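Local coordinates for lipoprotein (Colwellia psychrerythraea, PDB 3O0Y) that is a putative lipoprotein of unknown function whose DUF885 family belongs to the peptidase MA clan, so it may have a peptidase-like fold, at residues N121-G125 against D188-W193; I181-Q185 against S260-S265; W446-N451 against L588-A592; G472-Y476 against F583-L588. All coordinates share one frame; numbering follows the deposited sequence.

In the fold
The four contacts form two pairs on opposite sides of the chain's centre. Contact 1 and contact 2 both use helix 174-190 and lie about 14 Å apart between centres; Lys184 joins them, its NZ 2.7 Å from Gly125 O and 2.9 Å from Asn123 O. Contacts 3 and 4 are closer still, about 8 Å between centres, and share Leu588, which ends helix 580-588; Gln447 CB packs 3.5 Å from Trp473 CD1. From contact 1 to contact 3 the nearest atoms are about 23 Å apart. By analogy with the MA clan, contacts 3 and 4 may flank the counterpart of a peptidase centre, whereas contacts 1 and 2 lie in a helical region across the chain's centre.

Contact 1: residues N121-G125 against D188-W193; sequences NFNIG and DAAQNW
Ile124 lies over one face of the Trp193 indole, the two side chains crossing at about a right angle. Its CG1 methylene stands 3.6 Å from the centroid of the five-membered ring of Trp193 and only 17° off the normal, a CH-pi contact. The first torsion, with CG1 lodged between the backbone N and the carbonyl carbon (chi1 56°), turns this branch onto the ring, while CD1 runs on over the benzene half to within 3.7 Å of Trp193 CZ2. At the far rim of the indole, Trp193 CZ3 meets the edge of the Phe122 ring, 4.1 Å from CE1. The indole NE1 is hydrogen-bonded to the carbonyl oxygen of Pro135, which helps to hold the ring's rotation. Without the indole, as with a serine in its place, Ile124 would probably lose the face it rests on and Pro135 O its donor.

Beside this apolar patch, the amides of Asn123 and Gln191 come from opposite directions with their planes 39° apart. Gln191 NE2 gives a hydrogen to Asn123 OD1 at 2.9 Å, in the carbonyl plane and on a lone pair, and a water links Asn123 N to Gln191 OE1. Gly125 N reaches Asp188 OD2 at 2.8 Å from above the carboxylate plane. Helix 174-190 ends here in a Schellman motif around Asn192, with Trp193 N returning to Asp188 O at 3.0 Å. Asp188 OD1 also makes a salt bridge to Lys184, so the buried carboxylate is met by both a backbone N-H and an ammonium group, which would probably favour its charged form.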
# COMPACT_ATOMS: atom_id res chain seq x y z
N ASN A 121 -21.68 -10.61 -0.68
CA ASN A 121 -22.51 -10.76 -1.88
C ASN A 121 -21.78 -10.54 -3.20
O ASN A 121 -22.36 -10.74 -4.26
CB ASN A 121 -23.74 -9.87 -1.78
CG ASN A 121 -24.63 -10.24 -0.60
OD1 ASN A 121 -24.67 -11.40 -0.14
ND2 ASN A 121 -25.41 -9.27 -0.15
N PHE A 122 -20.47 -10.26 -3.13
CA PHE A 122 -19.65 -10.19 -4.33
C PHE A 122 -18.63 -11.35 -4.37
O PHE A 122 -17.70 -11.39 -3.52
CB PHE A 122 -18.88 -8.87 -4.35
CG PHE A 122 -19.76 -7.65 -4.55
CD1 PHE A 122 -19.88 -7.05 -5.78
CD2 PHE A 122 -20.56 -7.17 -3.48
CE1 PHE A 122 -20.74 -5.94 -5.96
CE2 PHE A 122 -21.42 -6.10 -3.67
CZ PHE A 122 -21.48 -5.46 -4.90
N ASN A 123 -18.72 -12.20 -5.38
CA ASN A 123 -17.72 -13.22 -5.59
C ASN A 123 -16.65 -12.87 -6.61
O ASN A 123 -15.72 -13.65 -6.82
CB ASN A 123 -18.36 -14.55 -5.92
CG ASN A 123 -18.96 -14.57 -7.28
OD1 ASN A 123 -19.17 -13.55 -7.88
ND2 ASN A 123 -19.29 -15.77 -7.78
N ILE A 124 -16.76 -11.66 -7.16
CA ILE A 124 -15.83 -11.14 -8.15
C ILE A 124 -14.48 -10.72 -7.58
O ILE A 124 -14.27 -10.72 -6.36
CB ILE A 124 -16.48 -9.97 -8.97
CG1 ILE A 124 -17.03 -8.80 -8.09
CG2 ILE A 124 -17.68 -10.50 -9.79
CD1 ILE A 124 -16.09 -8.16 -7.03
N GLY A 125 -13.56 -10.44 -8.49
CA GLY A 125 -12.25 -9.98 -8.05
C GLY A 125 -11.39 -11.02 -7.37
O GLY A 125 -11.53 -12.22 -7.60
N ASP A 188 -15.75 -13.71 -13.81
CA ASP A 188 -16.24 -12.38 -13.55
C ASP A 188 -16.88 -11.73 -14.78
O ASP A 188 -17.96 -11.17 -14.69
CB ASP A 188 -15.09 -11.50 -13.02
CG ASP A 188 -14.55 -11.94 -11.66
OD1 ASP A 188 -15.01 -12.91 -11.05
OD2 ASP A 188 -13.60 -11.23 -11.19
N ALA A 189 -16.23 -11.84 -15.93
CA ALA A 189 -16.79 -11.33 -17.18
C ALA A 189 -18.15 -11.98 -17.55
O ALA A 189 -19.04 -11.31 -18.08
CB ALA A 189 -15.75 -11.45 -18.33
N ALA A 190 -18.36 -13.22 -17.14
CA ALA A 190 -19.63 -13.93 -17.38
C ALA A 190 -20.78 -13.27 -16.61
O ALA A 190 -21.94 -13.33 -17.05
CB ALA A 190 -19.52 -15.39 -17.03
N GLN A 191 -20.45 -12.63 -15.49
CA GLN A 191 -21.38 -11.84 -14.68
C GLN A 191 -21.37 -10.35 -15.03
O GLN A 191 -21.82 -9.53 -14.22
CB GLN A 191 -20.89 -11.85 -13.24
CG GLN A 191 -21.17 -13.04 -12.48
CD GLN A 191 -20.52 -12.94 -11.08
OE1 GLN A 191 -20.87 -12.05 -10.29
NE2 GLN A 191 -19.66 -13.88 -10.77
N ASN A 192 -20.74 -9.98 -16.14
CA ASN A 192 -20.62 -8.59 -16.57
C ASN A 192 -19.79 -7.72 -15.62
O ASN A 192 -19.95 -6.52 -15.56
CB ASN A 192 -21.98 -7.95 -16.72
CG ASN A 192 -22.78 -8.60 -17.85
OD1 ASN A 192 -22.27 -8.82 -18.97
ND2 ASN A 192 -24.03 -8.91 -17.55
N TRP A 193 -18.86 -8.35 -14.95
CA TRP A 193 -17.91 -7.61 -14.14
C TRP A 193 -16.55 -7.66 -14.85
O TRP A 193 -15.89 -8.72 -14.91
CB TRP A 193 -17.82 -8.27 -12.78
CG TRP A 193 -16.95 -7.52 -11.82
CD1 TRP A 193 -15.60 -7.55 -11.73
CD2 TRP A 193 -17.41 -6.59 -10.84
NE1 TRP A 193 -15.18 -6.70 -10.71
CE2 TRP A 193 -16.28 -6.08 -10.18
CE3 TRP A 193 -18.66 -6.13 -10.46
CZ2 TRP A 193 -16.39 -5.17 -9.13
CZ3 TRP A 193 -18.78 -5.23 -9.45
CH2 TRP A 193 -17.64 -4.72 -8.81
O HOH W 1 -20.88 -11.18 -7.39

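Contact 2: residues I181-Q185 against S260-S265; sequences IIEKQ and SVEKAS
Ile182 reaches from helix 174-190 into the side of helix 236-268, between Ser260, Val261 and Ala264. From its CB, the CG2 methyl branch comes alongside Ala264 CB at 4.1 Å. The other branch goes further: CG1, anti to the carbonyl carbon (chi1 -67°), lies 3.9 Å from Ala264 CB, and CD1 at the tip touches Val261 CG2 at 3.8 Å. That same methyl also comes 3.6 Å from Ser260 OG and as close to the backbone oxygen of the same residue, so the isoleucine spans a full turn of the facing helix. Cut back to an alanine, Ile182 would probably leave a gap beside Val261 and Ala264, with nothing left to reach Ser260.

One turn on, Gln185 stretches across with its chain extended, and NE2 points almost straight (173°) at Ser265 OG in a weak hydrogen bond of 3.3 Å. The hydroxyl is itself spoken for: Ser265 OG donates back to Val261 O at 3.0 Å, which sets its orientation and leaves it to accept from the glutamine.

The two segments run nearly parallel, their axes 14° apart and 10.5 Å distant at closest approach. Around them, helix 197-210 packs through Leu207 on Val261 and through Leu200 and Ile204 on Ser265, while Leu145 of helix 144-154 touches both Ile181 and Val261. Lys184 instead lies against helix 73-92, with its NZ in a salt bridge to Asp188.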
# COMPACT_ATOMS: atom_id res chain seq x y z
N ILE A 181 -6.00 -17.67 -13.04
CA ILE A 181 -6.27 -16.22 -13.22
C ILE A 181 -7.24 -15.98 -14.37
O ILE A 181 -8.27 -15.29 -14.24
CB ILE A 181 -5.00 -15.39 -13.37
CG1 ILE A 181 -4.23 -15.41 -12.02
CG2 ILE A 181 -5.31 -13.93 -13.84
CD1 ILE A 181 -2.91 -14.72 -12.04
N ILE A 182 -6.97 -16.63 -15.51
CA ILE A 182 -7.88 -16.53 -16.64
C ILE A 182 -9.23 -17.08 -16.32
O ILE A 182 -10.25 -16.46 -16.68
CB ILE A 182 -7.28 -17.24 -17.90
CG1 ILE A 182 -6.05 -16.45 -18.38
CG2 ILE A 182 -8.36 -17.39 -18.98
CD1 ILE A 182 -5.03 -17.26 -19.31
N GLU A 183 -9.27 -18.20 -15.63
CA GLU A 183 -10.57 -18.77 -15.24
C GLU A 183 -11.39 -17.80 -14.40
O GLU A 183 -12.61 -17.72 -14.60
CB GLU A 183 -10.37 -20.07 -14.47
CG GLU A 183 -11.55 -20.97 -14.40
CD GLU A 183 -11.28 -22.16 -13.48
OE1 GLU A 183 -10.07 -22.50 -13.24
OE2 GLU A 183 -12.32 -22.70 -12.97
N LYS A 184 -10.74 -17.11 -13.45
CA LYS A 184 -11.46 -16.13 -12.60
C LYS A 184 -11.87 -14.88 -13.38
O LYS A 184 -12.99 -14.41 -13.27
CB LYS A 184 -10.58 -15.71 -11.38
CG LYS A 184 -11.35 -14.98 -10.31
CD LYS A 184 -12.59 -15.72 -9.79
CE LYS A 184 -13.17 -15.03 -8.55
NZ LYS A 184 -13.54 -13.61 -8.72
N GLN A 185 -10.99 -14.36 -14.24
CA GLN A 185 -11.32 -13.17 -15.05
C GLN A 185 -12.54 -13.48 -15.98
O GLN A 185 -13.46 -12.66 -16.14
CB GLN A 185 -10.15 -12.87 -15.92
CG GLN A 185 -10.23 -11.54 -16.73
CD GLN A 185 -9.06 -11.36 -17.68
OE1 GLN A 185 -8.82 -12.23 -18.54
NE2 GLN A 185 -8.39 -10.22 -17.59
N SER A 260 -0.44 -16.12 -22.55
CA SER A 260 -1.77 -16.64 -22.36
C SER A 260 -2.73 -15.58 -21.80
O SER A 260 -3.90 -15.43 -22.19
CB SER A 260 -1.68 -17.70 -21.24
OG SER A 260 -2.57 -18.70 -21.56
N VAL A 261 -2.29 -14.97 -20.70
CA VAL A 261 -3.15 -13.94 -20.07
C VAL A 261 -3.33 -12.69 -20.92
O VAL A 261 -4.42 -12.10 -20.96
CB VAL A 261 -2.63 -13.59 -18.66
CG1 VAL A 261 -3.60 -12.65 -17.96
CG2 VAL A 261 -2.45 -14.90 -17.88
N GLU A 262 -2.25 -12.28 -21.58
CA GLU A 262 -2.29 -11.17 -22.50
C GLU A 262 -3.37 -11.40 -23.56
O GLU A 262 -4.25 -10.54 -23.76
CB GLU A 262 -0.91 -11.00 -23.13
CG GLU A 262 -0.76 -9.77 -24.01
CD GLU A 262 0.47 -9.87 -24.90
OE1 GLU A 262 1.47 -10.54 -24.50
OE2 GLU A 262 0.45 -9.27 -26.00
N LYS A 263 -3.37 -12.58 -24.14
CA LYS A 263 -4.33 -12.92 -25.19
C LYS A 263 -5.75 -12.93 -24.62
O LYS A 263 -6.65 -12.37 -25.23
CB LYS A 263 -3.98 -14.28 -25.80
CG LYS A 263 -4.94 -14.77 -26.91
CD LYS A 263 -4.42 -16.04 -27.61
CE LYS A 263 -5.40 -16.45 -28.73
NZ LYS A 263 -5.28 -17.90 -29.05
N ALA A 264 -5.94 -13.54 -23.45
CA ALA A 264 -7.27 -13.55 -22.83
C ALA A 264 -7.81 -12.15 -22.58
O ALA A 264 -9.01 -11.87 -22.80
CB ALA A 264 -7.24 -14.39 -21.51
N SER A 265 -6.94 -11.28 -22.05
CA SER A 265 -7.28 -9.91 -21.77
C SER A 265 -7.63 -9.16 -23.05
O SER A 265 -8.65 -8.45 -23.10
CB SER A 265 -6.13 -9.23 -21.04
OG SER A 265 -5.93 -9.85 -19.77

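Contact 3: residues W446-N451 against L588-A592; sequences WQIALN and LLNGA
Trp446 presents the edge of its indole to Leu588, whose CD1 lies near the ring plane at 4.0 Å from Trp446 CD1. The same indole meets the ring of Phe378 with planes at about 80°, and Met374 and Pro382 also touch it. The second flat group, the amide of Gln447, engages through solvent: NE2 donates to a water at 3.1 Å from it, and the water donates in turn to Leu588 O at 2.8 Å. A bend in the glutamine chain (chi2 -86°) carries the amide to that water and leaves the aliphatic part free to pack, with CG 3.7 Å from Leu588 CD2.

Leu588 thus has its two methyls divided between different partners. CD1 also rests 3.9 Å from Leu450 CD1, and the other methyl of Leu450, CD2, reaches Leu589 CD2 at 3.9 Å, the side chains slanting past each other. Asn451 packs on Gly591 and Ala592 where the backbones come closest. Gly591, at a positive phi of 81°, closes a type I beta turn that starts at Leu588, with Gly591 N bonded to Leu588 O.

The turn leads from helix 580-588 toward helix 595-608 and lies against helix 444-452. That helix starts within a His-Glu-Ala-Asn-Pro-Gly-His-His sequence, which resembles the HExxH motif of MA-clan peptidases in its His-Glu start but has a longer spacing to the next histidine, so it may border the counterpart of their metal centre.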
# COMPACT_ATOMS: atom_id res chain seq x y z
N TRP A 446 8.07 4.03 11.07
CA TRP A 446 7.96 4.12 12.49
C TRP A 446 6.68 3.36 12.94
O TRP A 446 6.72 2.59 13.90
CB TRP A 446 7.95 5.58 12.94
CG TRP A 446 8.25 5.80 14.40
CD1 TRP A 446 7.35 6.10 15.39
CD2 TRP A 446 9.53 5.86 15.00
NE1 TRP A 446 7.99 6.33 16.56
CE2 TRP A 446 9.33 6.17 16.36
CE3 TRP A 446 10.83 5.68 14.52
CZ2 TRP A 446 10.38 6.31 17.26
CZ3 TRP A 446 11.85 5.82 15.42
CH2 TRP A 446 11.64 6.19 16.75
N GLN A 447 5.59 3.57 12.23
CA GLN A 447 4.29 3.00 12.61
C GLN A 447 4.28 1.51 12.39
O GLN A 447 3.99 0.75 13.35
CB GLN A 447 3.17 3.69 11.87
CG GLN A 447 1.79 3.16 12.09
CD GLN A 447 1.47 2.01 11.19
OE1 GLN A 447 1.35 2.17 9.99
NE2 GLN A 447 1.15 0.84 11.82
N ILE A 448 4.67 1.10 11.19
CA ILE A 448 4.64 -0.37 10.86
C ILE A 448 5.58 -1.19 11.75
O ILE A 448 5.25 -2.24 12.26
CB ILE A 448 4.93 -0.57 9.37
CG1 ILE A 448 3.68 -0.17 8.59
CG2 ILE A 448 5.38 -2.02 9.00
CD1 ILE A 448 3.89 -0.00 7.13
N ALA A 449 6.79 -0.70 11.96
CA ALA A 449 7.72 -1.35 12.81
C ALA A 449 7.27 -1.45 14.26
O ALA A 449 7.36 -2.52 14.91
CB ALA A 449 9.13 -0.61 12.70
N LEU A 450 6.68 -0.36 14.80
CA LEU A 450 6.08 -0.45 16.13
C LEU A 450 4.96 -1.50 16.17
O LEU A 450 4.86 -2.23 17.13
CB LEU A 450 5.62 0.92 16.65
CG LEU A 450 6.73 1.84 17.10
CD1 LEU A 450 6.18 3.30 17.33
CD2 LEU A 450 7.46 1.28 18.42
N ASN A 451 4.11 -1.55 15.14
CA ASN A 451 3.04 -2.52 15.16
C ASN A 451 3.61 -3.94 15.15
O ASN A 451 3.12 -4.78 15.91
CB ASN A 451 2.17 -2.34 13.96
CG ASN A 451 0.83 -3.02 14.08
OD1 ASN A 451 0.55 -3.84 15.02
ND2 ASN A 451 -0.03 -2.73 13.14
N LEU A 588 -0.17 4.56 18.38
CA LEU A 588 0.76 3.65 17.69
C LEU A 588 0.93 2.29 18.37
O LEU A 588 1.21 1.30 17.69
CB LEU A 588 2.14 4.33 17.61
CG LEU A 588 2.26 5.56 16.69
CD1 LEU A 588 3.61 6.22 16.82
CD2 LEU A 588 2.03 5.08 15.26
N LEU A 589 0.97 2.27 19.70
CA LEU A 589 1.42 1.03 20.37
C LEU A 589 0.36 -0.04 20.45
O LEU A 589 0.63 -1.16 20.91
CB LEU A 589 2.06 1.32 21.74
CG LEU A 589 3.29 2.27 21.80
CD1 LEU A 589 3.80 2.47 23.28
CD2 LEU A 589 4.41 1.80 20.80
N ASN A 590 -0.87 0.30 20.07
CA ASN A 590 -1.93 -0.66 19.96
C ASN A 590 -2.15 -1.17 18.54
O ASN A 590 -3.07 -1.94 18.30
CB ASN A 590 -3.22 -0.09 20.59
CG ASN A 590 -3.01 0.33 22.05
OD1 ASN A 590 -2.75 -0.53 22.88
ND2 ASN A 590 -3.10 1.60 22.36
N GLY A 591 -1.27 -0.82 17.62
CA GLY A 591 -1.30 -1.37 16.27
C GLY A 591 -2.31 -0.67 15.38
O GLY A 591 -3.12 0.13 15.83
N ALA A 592 -2.31 -1.05 14.12
CA ALA A 592 -3.27 -0.57 13.15
C ALA A 592 -4.64 -1.15 13.48
O ALA A 592 -4.79 -2.36 13.69
CB ALA A 592 -2.84 -0.99 11.67
O HOH W 2 0.92 0.89 14.91

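Contact 4: residues G472-Y476 against F583-L588; sequences GWALY and FHDVVL
Trp473, Tyr476 and His584 form a buried aromatic cluster between helices 467-483 and 580-588. The edge of the Trp473 benzene ring points toward the face of the His584 imidazole in an offset edge-to-face pair, planes at 88° and centroids 5.9 Å apart. Trp473 CH2 comes 4.0 Å from His584 CD2. On one face of the indole sits Leu588, its CD2 nearly on the ring normal at 3.7 Å from the centroid of the six-membered ring of Trp473, a CH-pi contact; Val587 CG1 meets CE3 of the same ring obliquely at 3.7 Å. With CG of Trp473 anti to the backbone N (chi1 168°), the indole is carried toward helix 580-588.

Tyr476 and His584 meet rim to rim. Their link is a hydrogen bond of 2.7 Å between Tyr476 OH and His584 NE2, lying near the plane of both rings. Tyr476 OH is also bonded to Arg567, and His584 ND1 to the carbonyl oxygen of Val377, so that both ring nitrogens of the imidazole are tied and its rotation is fixed. Phe583 turns its edge to the phenol oxygen, CE2 being 3.9 Å from Tyr476 OH.

The helix segments run roughly antiparallel, at 156°, and the bulky rings fill a wide separation of 12.8 Å. Helix 555-574 closes in on Tyr476 through Ile563 and Leu564, helix 595-608 packs Trp605 on Phe583 and Val586, and Phe378 stacks on His584.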
# COMPACT_ATOMS: atom_id res chain seq x y z
N GLY A 472 -3.68 7.38 6.94
CA GLY A 472 -3.99 8.52 7.71
C GLY A 472 -2.88 8.84 8.71
O GLY A 472 -2.52 10.03 8.89
N TRP A 473 -2.27 7.81 9.29
CA TRP A 473 -1.15 8.02 10.21
C TRP A 473 0.00 8.73 9.48
O TRP A 473 0.60 9.66 10.01
CB TRP A 473 -0.64 6.68 10.80
CG TRP A 473 0.70 6.95 11.52
CD1 TRP A 473 1.92 6.80 11.00
CD2 TRP A 473 0.86 7.72 12.73
NE1 TRP A 473 2.86 7.37 11.84
CE2 TRP A 473 2.22 7.92 12.91
CE3 TRP A 473 -0.01 8.15 13.69
CZ2 TRP A 473 2.72 8.63 14.00
CZ3 TRP A 473 0.47 8.87 14.77
CH2 TRP A 473 1.81 9.03 14.94
N ALA A 474 0.35 8.23 8.30
CA ALA A 474 1.54 8.76 7.62
C ALA A 474 1.30 10.22 7.22
O ALA A 474 2.18 11.05 7.37
CB ALA A 474 1.94 7.91 6.40
N LEU A 475 0.09 10.55 6.76
CA LEU A 475 -0.23 11.95 6.46
C LEU A 475 -0.24 12.84 7.71
O LEU A 475 0.31 13.98 7.70
CB LEU A 475 -1.58 12.00 5.67
CG LEU A 475 -1.99 13.30 5.01
CD1 LEU A 475 -0.88 13.79 4.04
CD2 LEU A 475 -3.39 13.12 4.36
N TYR A 476 -0.78 12.31 8.84
CA TYR A 476 -0.68 13.00 10.13
C TYR A 476 0.77 13.25 10.52
O TYR A 476 1.07 14.36 10.98
CB TYR A 476 -1.44 12.22 11.21
CG TYR A 476 -1.15 12.66 12.61
CD1 TYR A 476 -1.84 13.72 13.18
CD2 TYR A 476 -0.25 12.00 13.39
CE1 TYR A 476 -1.50 14.17 14.49
CE2 TYR A 476 0.07 12.43 14.68
CZ TYR A 476 -0.61 13.47 15.25
OH TYR A 476 -0.18 13.93 16.54
N PHE A 583 -0.27 10.66 23.73
CA PHE A 583 -1.22 10.49 22.65
C PHE A 583 -0.63 9.61 21.56
O PHE A 583 -1.29 8.74 21.05
CB PHE A 583 -1.61 11.85 22.07
CG PHE A 583 -2.50 11.79 20.86
CD1 PHE A 583 -3.84 11.51 21.06
CD2 PHE A 583 -2.07 12.07 19.58
CE1 PHE A 583 -4.73 11.36 19.96
CE2 PHE A 583 -2.93 11.95 18.49
CZ PHE A 583 -4.30 11.63 18.70
N HIS A 584 0.61 9.87 21.19
CA HIS A 584 1.28 9.03 20.20
C HIS A 584 1.40 7.57 20.64
O HIS A 584 1.30 6.68 19.83
CB HIS A 584 2.64 9.63 19.81
CG HIS A 584 2.53 10.87 18.96
ND1 HIS A 584 3.49 11.85 18.94
CD2 HIS A 584 1.49 11.35 18.23
CE1 HIS A 584 3.09 12.82 18.13
NE2 HIS A 584 1.87 12.55 17.70
N ASP A 585 1.63 7.32 21.90
CA ASP A 585 1.74 5.96 22.39
C ASP A 585 0.37 5.26 22.27
O ASP A 585 0.29 4.11 21.82
CB ASP A 585 2.18 5.90 23.80
CG ASP A 585 3.67 6.23 24.00
OD1 ASP A 585 4.50 6.22 23.06
OD2 ASP A 585 4.01 6.39 25.20
N VAL A 586 -0.72 5.98 22.58
CA VAL A 586 -2.06 5.36 22.42
C VAL A 586 -2.35 5.08 20.96
O VAL A 586 -2.94 4.01 20.62
CB VAL A 586 -3.19 6.32 23.00
CG1 VAL A 586 -4.62 5.71 22.72
CG2 VAL A 586 -2.96 6.59 24.44
N VAL A 587 -1.95 5.97 20.06
CA VAL A 587 -2.26 5.76 18.66
C VAL A 587 -1.43 4.61 18.03
O VAL A 587 -1.91 3.81 17.25
CB VAL A 587 -2.08 7.06 17.85
CG1 VAL A 587 -2.26 6.83 16.31
CG2 VAL A 587 -3.08 8.09 18.35
N LEU A 588 -0.17 4.56 18.38
CA LEU A 588 0.76 3.65 17.69
C LEU A 588 0.93 2.29 18.37
O LEU A 588 1.21 1.30 17.69
CB LEU A 588 2.14 4.33 17.61
CG LEU A 588 2.26 5.56 16.69
CD1 LEU A 588 3.61 6.22 16.82
CD2 LEU A 588 2.03 5.08 15.26